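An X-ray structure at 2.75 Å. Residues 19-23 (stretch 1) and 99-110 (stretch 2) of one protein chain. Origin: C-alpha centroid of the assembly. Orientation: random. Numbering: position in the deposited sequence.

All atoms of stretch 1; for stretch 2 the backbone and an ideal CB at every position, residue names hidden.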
ATOM      1  N   ASP A  19      -0.225  -5.727  20.962  1.00 67.08           N
ATOM      2  CA  ASP A  19      -1.338  -6.223  21.801  1.00 72.96           C
ATOM      3  C   ASP A  19      -2.638  -5.587  21.316  1.00 68.03           C
ATOM      4  O   ASP A  19      -3.683  -5.966  21.809  1.00 66.90           O
ATOM      5  CB  ASP A  19      -1.069  -5.874  23.264  1.00 86.82           C
ATOM      6  CG  ASP A  19      -0.049  -6.768  23.948  1.00 96.61           C
ATOM      7  OD1 ASP A  19       1.155  -6.475  23.841  1.00 95.71           O
ATOM      8  OD2 ASP A  19      -0.474  -7.737  24.603  1.00101.61           O
ATOM      9  N   LEU A  20      -2.532  -4.681  20.346  1.00 66.45           N
ATOM     10  CA  LEU A  20      -3.685  -3.927  19.813  1.00 60.22           C
ATOM     11  C   LEU A  20      -4.380  -4.667  18.678  1.00 63.30           C
ATOM     12  O   LEU A  20      -5.311  -4.084  18.155  1.00 64.19           O
ATOM     13  CB  LEU A  20      -3.214  -2.557  19.333  1.00 57.61           C
ATOM     14  CG  LEU A  20      -2.567  -1.679  20.388  1.00 55.79           C
ATOM     15  CD1 LEU A  20      -2.419  -0.257  19.891  1.00 51.90           C
ATOM     16  CD2 LEU A  20      -3.375  -1.701  21.659  1.00 64.97           C
ATOM     17  N   GLY A  21      -3.925  -5.855  18.285  1.00 61.68           N
ATOM     18  CA  GLY A  21      -4.638  -6.614  17.241  1.00 64.41           C
ATOM     19  C   GLY A  21      -4.175  -6.271  15.851  1.00 54.42           C
ATOM     20  O   GLY A  21      -4.678  -6.823  14.908  1.00 50.61           O
ATOM     21  N   ILE A  22      -3.199  -5.401  15.758  1.00 55.22           N
ATOM     22  CA  ILE A  22      -2.728  -4.959  14.456  1.00 50.27           C
ATOM     23  C   ILE A  22      -1.481  -4.117  14.673  1.00 46.18           C
ATOM     24  O   ILE A  22      -1.400  -3.360  15.648  1.00 50.85           O
ATOM     25  CB  ILE A  22      -3.818  -4.167  13.713  1.00 56.93           C
ATOM     26  CG1 ILE A  22      -3.385  -3.906  12.264  1.00 52.75           C
ATOM     27  CG2 ILE A  22      -4.141  -2.877  14.458  1.00 48.19           C
ATOM     28  CD1 ILE A  22      -4.452  -4.192  11.265  1.00 41.52           C
ATOM     29  N   GLY A  23      -0.499  -4.247  13.786  1.00 41.80           N
ATOM     30  CA  GLY A  23       0.703  -3.442  13.898  1.00 38.68           C
ATOM     31  C   GLY A  23       0.399  -1.956  13.915  1.00 37.99           C
ATOM     32  O   GLY A  23      -0.611  -1.485  13.411  1.00 47.20           O
ATOM     33  N   UNK A  99      -3.068 -13.295  12.999  1.00 64.60           N
ATOM     34  CA  UNK A  99      -4.186 -12.961  12.119  1.00 58.67           C
ATOM     35  C   UNK A  99      -4.824 -11.685  12.646  1.00 58.83           C
ATOM     36  O   UNK A  99      -5.159 -11.604  13.831  1.00 61.79           O
ATOM     37  CB  UNK A  99      -5.205 -14.100  12.043  1.00 58.67           C
ATOM     38  N   UNK A 100      -4.992 -10.685  11.785  1.00 54.87           N
ATOM     39  CA  UNK A 100      -5.806  -9.543  12.184  1.00 56.16           C
ATOM     40  C   UNK A 100      -7.268  -9.920  12.025  1.00 57.87           C
ATOM     41  O   UNK A 100      -7.628 -10.740  11.171  1.00 58.15           O
ATOM     42  CB  UNK A 100      -5.466  -8.299  11.361  1.00 56.16           C
ATOM     43  N   UNK A 101      -8.118  -9.335  12.868  1.00 58.99           N
ATOM     44  CA  UNK A 101      -9.566  -9.388  12.702  1.00 60.10           C
ATOM     45  C   UNK A 101     -10.040  -7.943  12.516  1.00 66.28           C
ATOM     46  O   UNK A 101     -10.259  -7.211  13.487  1.00 61.37           O
ATOM     47  CB  UNK A 101     -10.250 -10.061  13.894  1.00 60.10           C
ATOM     48  N   UNK A 102     -10.168  -7.530  11.245  1.00 67.13           N
ATOM     49  CA  UNK A 102     -10.641  -6.182  10.946  1.00 58.87           C
ATOM     50  C   UNK A 102     -12.114  -6.031  11.279  1.00 65.44           C
ATOM     51  O   UNK A 102     -12.570  -4.920  11.578  1.00 67.90           O
ATOM     52  CB  UNK A 102     -10.400  -5.845   9.473  1.00 58.87           C
ATOM     53  N   UNK A 103     -12.871  -7.132  11.214  1.00 73.35           N
ATOM     54  CA  UNK A 103     -14.277  -7.142  11.598  1.00 70.69           C
ATOM     55  C   UNK A 103     -14.401  -6.758  13.067  1.00 77.28           C
ATOM     56  O   UNK A 103     -14.015  -7.527  13.957  1.00 80.57           O
ATOM     57  CB  UNK A 103     -14.906  -8.513  11.341  1.00 70.69           C
ATOM     58  N   UNK A 104     -14.915  -5.564  13.337  1.00 67.92           N
ATOM     59  CA  UNK A 104     -15.038  -5.134  14.710  1.00 70.05           C
ATOM     60  C   UNK A 104     -13.782  -4.590  15.357  1.00 65.61           C
ATOM     61  O   UNK A 104     -13.796  -4.324  16.562  1.00 74.70           O
ATOM     62  CB  UNK A 104     -15.546  -6.310  15.547  1.00 70.05           C
ATOM     63  N   UNK A 105     -12.691  -4.411  14.621  1.00 61.77           N
ATOM     64  CA  UNK A 105     -11.563  -3.703  15.221  1.00 64.76           C
ATOM     65  C   UNK A 105     -11.749  -2.191  15.118  1.00 66.79           C
ATOM     66  O   UNK A 105     -11.342  -1.437  16.018  1.00 65.17           O
ATOM     67  CB  UNK A 105     -10.254  -4.120  14.548  1.00 64.76           C
ATOM     68  N   UNK A 106     -12.356  -1.734  14.016  1.00 70.73           N
ATOM     69  CA  UNK A 106     -12.841  -0.359  13.955  1.00 70.03           C
ATOM     70  C   UNK A 106     -13.875  -0.120  15.040  1.00 67.71           C
ATOM     71  O   UNK A 106     -13.946   0.972  15.615  1.00 66.22           O
ATOM     72  CB  UNK A 106     -13.433  -0.052  12.578  1.00 70.03           C
ATOM     73  N   UNK A 107     -14.697  -1.135  15.315  1.00 68.65           N
ATOM     74  CA  UNK A 107     -15.592  -1.097  16.465  1.00 68.79           C
ATOM     75  C   UNK A 107     -14.824  -0.777  17.747  1.00 69.31           C
ATOM     76  O   UNK A 107     -15.152   0.180  18.460  1.00 70.47           O
ATOM     77  CB  UNK A 107     -16.329  -2.430  16.609  1.00 68.79           C
ATOM     78  N   UNK A 108     -13.767  -1.543  18.034  1.00 60.96           N
ATOM     79  CA  UNK A 108     -13.165  -1.492  19.359  1.00 62.38           C
ATOM     80  C   UNK A 108     -12.194  -0.333  19.555  1.00 58.87           C
ATOM     81  O   UNK A 108     -11.929   0.039  20.703  1.00 60.53           O
ATOM     82  CB  UNK A 108     -12.438  -2.809  19.636  1.00 62.38           C
ATOM     83  N   UNK A 109     -11.647   0.248  18.490  1.00 60.32           N
ATOM     84  CA  UNK A 109     -10.712   1.344  18.721  1.00 54.54           C
ATOM     85  C   UNK A 109     -11.410   2.653  19.039  1.00 50.81           C
ATOM     86  O   UNK A 109     -10.758   3.577  19.541  1.00 52.67           O
ATOM     87  CB  UNK A 109      -9.813   1.530  17.497  1.00 54.54           C
ATOM     88  N   UNK A 110     -12.718   2.751  18.772  1.00 48.38           N
ATOM     89  CA  UNK A 110     -13.348   4.063  18.662  1.00 47.52           C
ATOM     90  C   UNK A 110     -13.524   4.767  20.006  1.00 48.20           C
ATOM     91  O   UNK A 110     -13.170   5.955  20.104  1.00 45.54           O
ATOM     92  CB  UNK A 110     -14.711   3.920  17.983  1.00 47.52           C
TER

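Stretch 1 is a short irregular segment. To its neighbour it offers the side chains of Leu20 and Ile22 and the carbonyl oxygens of Leu20 and Gly21, but no charge, since Asp19 lies out of reach.

At position 99 the CA-to-CB bond points away from stretch 1, and phi/psi of -138/128 is extended. Contact with stretch 1 therefore sets no preference, though a beta-branched residue suits such angles; the residue is Val99.

Position 100 is more informative. Its CA lies 6.0 Å from the CA of Gly21, the bond points toward stretch 1, and the ideal CB sits 3.9 Å from Gly21 O and 4.2 Å from Ile22 CD1. A compact apolar side chain fits beside the methyl; a small hydroxyl residue could also be considered next to the carbonyl. The residue is Val100, with chi1 in t. Its CG1 packs 3.4 Å from Ile22 CD1 and comes within 3.1 Å of Gly21 O, a close approach of a methyl to a carbonyl oxygen that is no hydrogen bond.

At position 101 the bond runs sideways with no atom of stretch 1 within 5.5 Å of the ideal CB, so many residues, polar ones included, would do. Asp101 leads its carboxylate away.

Position 102 also starts sideways, with nothing of stretch 1 within 5.5 Å of its ideal CB, and a short side chain would fall short of stretch 1. A long or aromatic one could reach Ile22 CD1. Tyr102, with chi1 in m, does so: its CE2 lies 3.8 Å from Ile22 CD1, which approaches the ring obliquely. The hydroxyl is hydrogen-bonded elsewhere in the structure.

Position 103 is out of reach and undemanding; it is Ala103. Position 104 is decided by its backbone: at phi/psi 80/7 a CB would be jammed against the preceding carbonyl O, which calls for glycine. Gly104 occupies the N-cap position, right before the helix.

Position 105 opens the helix and points toward stretch 1, but its ideal CB has nothing of stretch 1 within 5.5 Å. The gap favours a medium-sized apolar chain such as leucine, isoleucine or methionine. Leu105 extends CD1 to 3.9 Å from Leu20 O and 4.1 Å from Ile22 CG2. The same methyl would lie 3.4 Å from an ideal CB on Gly21, a tight fit.

Positions 106, 107 and 108 lie out of reach, so stretch 1 cannot choose among helix-compatible residues. They are Phe106, Glu107 and Lys108; Lys108 NZ forms a salt bridge with Glu107 OE1 at 3.0 Å.

Position 109 has its CA 8.9 Å from the CA of Leu20 and a sideways bond, so only a long side chain could bridge the distance. Arg109 does: NH1 lies 4.3 Å from Leu20 CB, which sits at the guanidinium edge, and 4.3 Å from Ile22 CG2, placed obliquely. Neither contact is polar, and NH2 is hydrogen-bonded elsewhere in the structure.

Position 110 is again out of reach, and Arg110 makes no contact with stretch 1.

Stretch 2 99-110: VVDYAGLFEKRR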
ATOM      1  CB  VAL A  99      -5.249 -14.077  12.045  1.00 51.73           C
ATOM      2  CG1 VAL A  99      -6.394 -13.644  11.132  1.00 51.60           C
ATOM      3  CG2 VAL A  99      -4.650 -15.385  11.571  1.00 53.03           C
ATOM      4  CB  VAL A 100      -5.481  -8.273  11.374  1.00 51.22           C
ATOM      5  CG1 VAL A 100      -6.037  -7.057  12.091  1.00 46.24           C
ATOM      6  CG2 VAL A 100      -3.999  -8.139  11.124  1.00 46.57           C
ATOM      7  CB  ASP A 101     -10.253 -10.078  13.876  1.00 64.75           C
ATOM      8  CG  ASP A 101     -11.782 -10.014  13.781  1.00 79.87           C
ATOM      9  OD1 ASP A 101     -12.327  -9.969  12.641  1.00 84.99           O
ATOM     10  OD2 ASP A 101     -12.440  -9.994  14.849  1.00 76.04           O
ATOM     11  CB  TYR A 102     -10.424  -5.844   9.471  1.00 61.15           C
ATOM     12  CG  TYR A 102      -8.983  -5.751   9.002  1.00 59.49           C
ATOM     13  CD1 TYR A 102      -8.299  -6.885   8.582  1.00 54.64           C
ATOM     14  CD2 TYR A 102      -8.322  -4.518   8.938  1.00 54.53           C
ATOM     15  CE1 TYR A 102      -6.990  -6.808   8.142  1.00 54.83           C
ATOM     16  CE2 TYR A 102      -7.015  -4.428   8.500  1.00 50.51           C
ATOM     17  CZ  TYR A 102      -6.344  -5.581   8.106  1.00 53.50           C
ATOM     18  OH  TYR A 102      -5.034  -5.519   7.662  1.00 39.65           O
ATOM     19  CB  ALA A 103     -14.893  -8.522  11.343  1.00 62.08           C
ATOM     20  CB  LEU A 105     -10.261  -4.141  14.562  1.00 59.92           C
ATOM     21  CG  LEU A 105      -9.058  -3.339  15.025  1.00 64.77           C
ATOM     22  CD1 LEU A 105      -7.911  -4.272  15.299  1.00 69.96           C
ATOM     23  CD2 LEU A 105      -8.682  -2.334  13.960  1.00 65.76           C
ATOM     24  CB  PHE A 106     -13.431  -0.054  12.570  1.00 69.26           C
ATOM     25  CG  PHE A 106     -13.637   1.420  12.310  1.00 76.05           C
ATOM     26  CD1 PHE A 106     -14.777   2.073  12.787  1.00 73.12           C
ATOM     27  CD2 PHE A 106     -12.680   2.160  11.614  1.00 74.96           C
ATOM     28  CE1 PHE A 106     -14.962   3.430  12.572  1.00 68.98           C
ATOM     29  CE2 PHE A 106     -12.859   3.521  11.392  1.00 72.31           C
ATOM     30  CZ  PHE A 106     -14.006   4.154  11.870  1.00 75.05           C
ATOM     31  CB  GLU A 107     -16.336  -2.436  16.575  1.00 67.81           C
ATOM     32  CG  GLU A 107     -17.086  -2.675  17.897  1.00 78.90           C
ATOM     33  CD  GLU A 107     -17.180  -4.161  18.295  1.00 85.23           C
ATOM     34  OE1 GLU A 107     -16.478  -4.584  19.257  1.00 81.15           O
ATOM     35  OE2 GLU A 107     -17.960  -4.904  17.643  1.00 77.38           O
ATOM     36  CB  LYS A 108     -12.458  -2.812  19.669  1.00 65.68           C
ATOM     37  CG  LYS A 108     -13.416  -3.986  19.842  1.00 69.58           C
ATOM     38  CD  LYS A 108     -12.904  -5.002  20.861  1.00 68.90           C
ATOM     39  CE  LYS A 108     -13.877  -6.170  20.993  1.00 66.55           C
ATOM     40  NZ  LYS A 108     -14.302  -6.672  19.655  1.00 65.52           N
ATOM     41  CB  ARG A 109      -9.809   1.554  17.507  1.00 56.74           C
ATOM     42  CG  ARG A 109      -9.032   0.333  17.094  1.00 58.29           C
ATOM     43  CD  ARG A 109      -8.227   0.617  15.840  1.00 58.42           C
ATOM     44  NE  ARG A 109      -7.164   1.600  16.056  1.00 54.01           N
ATOM     45  CZ  ARG A 109      -5.999   1.326  16.636  1.00 49.66           C
ATOM     46  NH1 ARG A 109      -5.747   0.099  17.076  1.00 52.20           N
ATOM     47  NH2 ARG A 109      -5.089   2.279  16.783  1.00 48.84           N
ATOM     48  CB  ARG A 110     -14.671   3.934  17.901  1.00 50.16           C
ATOM     49  CG  ARG A 110     -15.287   5.246  17.523  1.00 45.96           C
ATOM     50  CD  ARG A 110     -14.335   6.033  16.670  1.00 51.85           C
ATOM     51  NE  ARG A 110     -14.853   7.348  16.294  1.00 55.38           N
ATOM     52  CZ  ARG A 110     -15.764   7.565  15.347  1.00 53.14           C
ATOM     53  NH1 ARG A 110     -16.296   6.548  14.669  1.00 52.27           N
ATOM     54  NH2 ARG A 110     -16.152   8.807  15.091  1.00 49.74           N
TER
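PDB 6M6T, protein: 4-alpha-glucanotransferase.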